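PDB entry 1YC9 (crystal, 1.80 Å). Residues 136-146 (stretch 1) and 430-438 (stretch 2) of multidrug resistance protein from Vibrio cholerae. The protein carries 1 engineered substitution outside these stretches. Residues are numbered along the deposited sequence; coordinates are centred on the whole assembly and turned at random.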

ATOM      1  N   SER A 136       5.958 -10.845 -14.733  1.00 23.76           N
ATOM      2  CA  SER A 136       6.024 -12.243 -14.303  1.00 25.18           C
ATOM      3  C   SER A 136       7.464 -12.640 -13.924  1.00 25.67           C
ATOM      4  O   SER A 136       7.670 -13.387 -12.974  1.00 24.47           O
ATOM      5  CB  SER A 136       5.442 -13.221 -15.335  1.00 25.07           C
ATOM      6  OG  SER A 136       6.238 -13.283 -16.475  1.00 26.50           O
ATOM      7  N   VAL A 137       8.443 -12.123 -14.665  1.00 25.01           N
ATOM      8  CA  VAL A 137       9.851 -12.306 -14.288  1.00 25.06           C
ATOM      9  C   VAL A 137      10.148 -11.601 -12.956  1.00 24.50           C
ATOM     10  O   VAL A 137      10.810 -12.173 -12.066  1.00 25.10           O
ATOM     11  CB  VAL A 137      10.796 -11.798 -15.415  1.00 25.63           C
ATOM     12  CG1 VAL A 137      12.286 -11.886 -15.020  1.00 25.73           C
ATOM     13  CG2 VAL A 137      10.503 -12.589 -16.687  1.00 26.52           C
ATOM     14  N   ALA A 138       9.717 -10.347 -12.827  1.00 24.00           N
ATOM     15  CA  ALA A 138       9.853  -9.617 -11.560  1.00 24.22           C
ATOM     16  C   ALA A 138       9.221 -10.396 -10.398  1.00 24.24           C
ATOM     17  O   ALA A 138       9.792 -10.407  -9.290  1.00 22.95           O
ATOM     18  CB  ALA A 138       9.272  -8.186 -11.646  1.00 24.07           C
ATOM     19  N   ALA A 139       8.114 -11.093 -10.654  1.00 24.35           N
ATOM     20  CA  ALA A 139       7.432 -11.859  -9.611  1.00 26.44           C
ATOM     21  C   ALA A 139       8.263 -13.072  -9.203  1.00 27.38           C
ATOM     22  O   ALA A 139       8.384 -13.377  -7.997  1.00 27.30           O
ATOM     23  CB  ALA A 139       6.009 -12.329 -10.046  1.00 26.64           C
ATOM     24  N   ARG A 140       8.867 -13.742 -10.180  1.00 27.14           N
ATOM     25  CA  ARG A 140       9.767 -14.815  -9.861  1.00 27.16           C
ATOM     26  C   ARG A 140      10.904 -14.317  -8.963  1.00 27.03           C
ATOM     27  O   ARG A 140      11.259 -14.966  -7.981  1.00 26.37           O
ATOM     28  CB  ARG A 140      10.346 -15.370 -11.140  1.00 28.63           C
ATOM     29  CG  ARG A 140      11.122 -16.661 -10.939  1.00 31.48           C
ATOM     30  CD  ARG A 140      12.105 -16.888 -12.056  1.00 34.22           C
ATOM     31  NE  ARG A 140      12.538 -18.282 -12.174  1.00 35.59           N
ATOM     32  CZ  ARG A 140      13.791 -18.693 -12.030  1.00 36.54           C
ATOM     33  NH1 ARG A 140      14.747 -17.846 -11.672  1.00 37.74           N
ATOM     34  NH2 ARG A 140      14.093 -19.972 -12.210  1.00 37.08           N
ATOM     35  N   LEU A 141      11.467 -13.165  -9.317  1.00 26.70           N
ATOM     36  CA  LEU A 141      12.553 -12.555  -8.558  1.00 27.27           C
ATOM     37  C   LEU A 141      12.123 -12.200  -7.148  1.00 25.94           C
ATOM     38  O   LEU A 141      12.882 -12.369  -6.201  1.00 24.65           O
ATOM     39  CB  LEU A 141      13.049 -11.297  -9.268  1.00 27.40           C
ATOM     40  CG  LEU A 141      14.506 -10.811  -9.261  1.00 32.86           C
ATOM     41  CD1 LEU A 141      14.642  -9.370  -8.744  1.00 34.86           C
ATOM     42  CD2 LEU A 141      15.548 -11.780  -8.677  1.00 31.52           C
ATOM     43  N   MET A 142      10.900 -11.699  -7.013  1.00 25.40           N
ATOM     44  CA  MET A 142      10.383 -11.289  -5.712  1.00 25.44           C
ATOM     45  C   MET A 142      10.184 -12.494  -4.799  1.00 24.01           C
ATOM     46  O   MET A 142      10.387 -12.409  -3.587  1.00 22.56           O
ATOM     47  CB  MET A 142       9.064 -10.530  -5.875  1.00 25.34           C
ATOM     48  CG  MET A 142       8.408 -10.137  -4.562  1.00 31.85           C
ATOM     49  SD  MET A 142       6.933  -9.126  -4.796  0.50 34.54           S
ATOM     50  CE  MET A 142       5.907 -10.242  -5.749  0.50 32.78           C
ATOM     51  N   ILE A 143       9.788 -13.615  -5.391  1.00 24.40           N
ATOM     52  CA  ILE A 143       9.650 -14.872  -4.658  1.00 24.69           C
ATOM     53  C   ILE A 143      11.000 -15.421  -4.202  1.00 24.08           C
ATOM     54  O   ILE A 143      11.211 -15.724  -3.017  1.00 22.38           O
ATOM     55  CB  ILE A 143       8.889 -15.917  -5.512  1.00 24.95           C
ATOM     56  CG1 ILE A 143       7.429 -15.477  -5.692  1.00 27.52           C
ATOM     57  CG2 ILE A 143       8.883 -17.284  -4.872  1.00 27.27           C
ATOM     58  CD1 ILE A 143       6.711 -16.206  -6.802  1.00 28.39           C
ATOM     59  N   SER A 144      11.936 -15.534  -5.137  1.00 22.53           N
ATOM     60  CA  SER A 144      13.188 -16.167  -4.796  1.00 21.83           C
ATOM     61  C   SER A 144      13.984 -15.285  -3.843  1.00 21.15           C
ATOM     62  O   SER A 144      14.562 -15.790  -2.903  1.00 21.58           O
ATOM     63  CB  SER A 144      13.988 -16.466  -6.075  1.00 22.64           C
ATOM     64  OG  SER A 144      14.181 -15.265  -6.772  1.00 21.47           O
ATOM     65  N   THR A 145      14.018 -13.975  -4.057  1.00 20.83           N
ATOM     66  CA  THR A 145      14.779 -13.103  -3.198  1.00 21.48           C
ATOM     67  C   THR A 145      14.109 -12.989  -1.820  1.00 21.41           C
ATOM     68  O   THR A 145      14.824 -12.830  -0.840  1.00 20.80           O
ATOM     69  CB  THR A 145      15.037 -11.717  -3.762  1.00 22.17           C
ATOM     70  OG1 THR A 145      13.802 -11.018  -4.003  1.00 20.95           O
ATOM     71  CG2 THR A 145      15.739 -11.793  -5.072  1.00 22.96           C
ATOM     72  N   SER A 146      12.774 -13.041  -1.746  1.00 20.95           N
ATOM     73  CA  SER A 146      12.114 -12.944  -0.437  1.00 22.24           C
ATOM     74  C   SER A 146      12.498 -14.149   0.424  1.00 20.76           C
ATOM     75  O   SER A 146      12.862 -13.983   1.566  1.00 18.98           O
ATOM     76  CB  SER A 146      10.601 -12.772  -0.575  1.00 22.64           C
ATOM     77  OG  SER A 146      10.038 -13.969  -1.033  1.00 30.78           O
ATOM     78  N   ILE A 430      21.950  -9.046  -6.467  1.00 21.19           N
ATOM     79  CA  ILE A 430      21.195  -9.844  -7.380  1.00 22.48           C
ATOM     80  C   ILE A 430      19.859  -9.177  -7.616  1.00 23.70           C
ATOM     81  O   ILE A 430      19.421  -9.021  -8.742  1.00 22.73           O
ATOM     82  CB  ILE A 430      21.032 -11.262  -6.847  1.00 23.52           C
ATOM     83  CG1 ILE A 430      22.370 -12.001  -6.991  1.00 28.16           C
ATOM     84  CG2 ILE A 430      19.966 -11.983  -7.556  1.00 26.42           C
ATOM     85  CD1 ILE A 430      22.406 -13.354  -6.407  1.00 30.75           C
ATOM     86  N   HIS A 431      19.232  -8.721  -6.536  1.00 24.28           N
ATOM     87  CA  HIS A 431      17.965  -7.993  -6.658  1.00 25.97           C
ATOM     88  C   HIS A 431      18.097  -6.702  -7.479  1.00 24.62           C
ATOM     89  O   HIS A 431      17.264  -6.414  -8.357  1.00 25.22           O
ATOM     90  CB  HIS A 431      17.382  -7.757  -5.280  1.00 25.94           C
ATOM     91  CG  HIS A 431      15.994  -7.251  -5.323  1.00 30.51           C
ATOM     92  ND1 HIS A 431      15.710  -5.926  -5.547  1.00 32.99           N
ATOM     93  CD2 HIS A 431      14.807  -7.897  -5.251  1.00 32.81           C
ATOM     94  CE1 HIS A 431      14.400  -5.767  -5.569  1.00 32.73           C
ATOM     95  NE2 HIS A 431      13.832  -6.952  -5.401  1.00 34.91           N
ATOM     96  N   ALA A 432      19.159  -5.956  -7.255  1.00 25.44           N
ATOM     97  CA  ALA A 432      19.359  -4.659  -7.883  1.00 25.93           C
ATOM     98  C   ALA A 432      19.616  -4.828  -9.365  1.00 26.69           C
ATOM     99  O   ALA A 432      19.233  -3.986 -10.163  1.00 26.25           O
ATOM    100  CB  ALA A 432      20.494  -3.932  -7.251  1.00 26.24           C
ATOM    101  N   LEU A 433      20.252  -5.937  -9.740  1.00 27.30           N
ATOM    102  CA  LEU A 433      20.512  -6.227 -11.146  1.00 28.88           C
ATOM    103  C   LEU A 433      19.292  -6.853 -11.814  1.00 29.81           C
ATOM    104  O   LEU A 433      19.230  -6.927 -13.012  1.00 30.79           O
ATOM    105  CB  LEU A 433      21.754  -7.122 -11.310  1.00 28.12           C
ATOM    106  CG  LEU A 433      23.035  -6.544 -10.732  1.00 29.41           C
ATOM    107  CD1 LEU A 433      24.185  -7.571 -10.852  1.00 31.96           C
ATOM    108  CD2 LEU A 433      23.393  -5.265 -11.434  1.00 30.21           C
ATOM    109  N   GLY A 434      18.310  -7.290 -11.040  1.00 30.84           N
ATOM    110  CA  GLY A 434      17.081  -7.845 -11.580  1.00 31.76           C
ATOM    111  C   GLY A 434      17.198  -9.323 -11.866  1.00 33.17           C
ATOM    112  O   GLY A 434      16.409  -9.868 -12.619  1.00 31.73           O
ATOM    113  N   GLY A 435      18.184  -9.971 -11.256  1.00 35.65           N
ATOM    114  CA  GLY A 435      18.379 -11.392 -11.404  1.00 38.79           C
ATOM    115  C   GLY A 435      19.029 -11.704 -12.737  1.00 41.33           C
ATOM    116  O   GLY A 435      19.674 -10.847 -13.373  1.00 42.03           O
ATOM    117  N   GLY A 436      18.860 -12.946 -13.163  1.00 44.30           N
ATOM    118  CA  GLY A 436      19.447 -13.397 -14.415  1.00 46.94           C
ATOM    119  C   GLY A 436      18.550 -14.259 -15.276  1.00 49.37           C
ATOM    120  O   GLY A 436      19.059 -15.003 -16.130  1.00 49.76           O
ATOM    121  N   PHE A 437      17.229 -14.167 -15.080  1.00 51.94           N
ATOM    122  CA  PHE A 437      16.295 -14.967 -15.886  1.00 54.13           C
ATOM    123  C   PHE A 437      16.489 -14.615 -17.373  1.00 55.38           C
ATOM    124  O   PHE A 437      16.580 -13.435 -17.731  1.00 55.58           O
ATOM    125  CB  PHE A 437      14.842 -14.765 -15.439  1.00 54.30           C
ATOM    126  CG  PHE A 437      13.887 -15.815 -15.977  1.00 55.97           C
ATOM    127  CD1 PHE A 437      13.738 -17.042 -15.326  1.00 56.78           C
ATOM    128  CD2 PHE A 437      13.137 -15.570 -17.140  1.00 57.74           C
ATOM    129  CE1 PHE A 437      12.848 -18.018 -15.820  1.00 57.13           C
ATOM    130  CE2 PHE A 437      12.238 -16.539 -17.645  1.00 57.71           C
ATOM    131  CZ  PHE A 437      12.100 -17.763 -16.982  1.00 58.10           C
ATOM    132  N   GLU A 438      16.587 -15.659 -18.206  1.00 57.11           N
ATOM    133  CA  GLU A 438      17.128 -15.571 -19.579  1.00 57.87           C
ATOM    134  C   GLU A 438      16.686 -16.776 -20.404  1.00 58.37           C
ATOM    135  O   GLU A 438      15.606 -16.766 -21.000  1.00 59.21           O
ATOM    136  CB  GLU A 438      18.666 -15.498 -19.548  1.00 58.17           C
TER

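Residues 136-146 form part of a continuous helix, and residues 430-438 carry the last turn of a second helix into a glycine-rich loop that runs back along the first. The order is antiparallel: Thr145 lies nearest His431, Leu141 nearest Gly435 and Val137 nearest Phe437, CA to CA. No hydrogen bond crosses between the stretches; 409 Å² of surface, both sides summed, is buried by packing alone. The contacting residues Val137, Arg140, Leu141 and Thr145 are spaced three or four apart, so they line one side of the helix, while Ile143 on the same helix stays out of reach.

Stretch 2 begins with Ile430; Ile430 CG2 stays 4.6 Å from Leu141 CD2, beyond direct contact, and the residue contributes little. His431 makes the first real contact. Its CA-to-CB bond points sideways, but with chi1 at -170° (t) and chi2 at -81° the imidazole ends nearer to stretch 1. Thr145 OG1 sits at the ring edge, near its plane, 3.5 Å from His431 CD2. That hydroxyl, with chi1 in the p well, already donates to the backbone, Thr145 OG1 to Leu141 O at 2.7 Å; the buried polar atom is thereby satisfied within its own helix. Leu141 CD1 approaches the same imidazole obliquely, 3.8 Å from His431 CD2, and lies 4.2 Å from the ring centroid in an off-centre CH-pi contact.

Ala432 points away and Leu433 turns its end away, so neither touches the helix. Gly434 is the first residue to leave helical phi/psi, in a Schellman motif: Gly434 N donates to His431 O at 3.0 Å, and Gly435 N reaches back to Ile430 O, also 3.0 Å. Phi of 86° suits glycine here, since a CB at these backbone angles would be jammed against the preceding carbonyl oxygen. Gly434 O lies 4.0 Å from Leu141 CG, bringing the turn's backbone against the leucine.

Gly435 lets that packing tighten. Its CA is 3.9 Å from Leu141 CD2, and an ideal CB would point toward the helix and fall 3.0 Å from that methyl, too tight for comfortable contact; its positive phi of 77° also favours glycine. Leu141 thus spans His431, Gly434 and Gly435, with both chi1 (-147°) and chi2 (-124°) between the usual wells. Gly436 makes no contact with the helix and carries the chain on to Phe437.

Phe437 has 88 Å² covered by stretch 1, the largest share of any residue here. Its CA-to-CB bond points toward the helix. Phe437 CB packs 3.9 Å from Val137 CG1, an apolar contact suited to the valine's branched side chain, and Val137 CG2 approaches the ring obliquely. Arg140, extended with chi1 to chi3 all t, brings NE to 3.6 Å from Phe437 CD1, which lies over one face of the guanidinium; NH1 and NH2 are hydrogen-bonded elsewhere in the structure. Glu438, modelled only to CB, lies beyond reach.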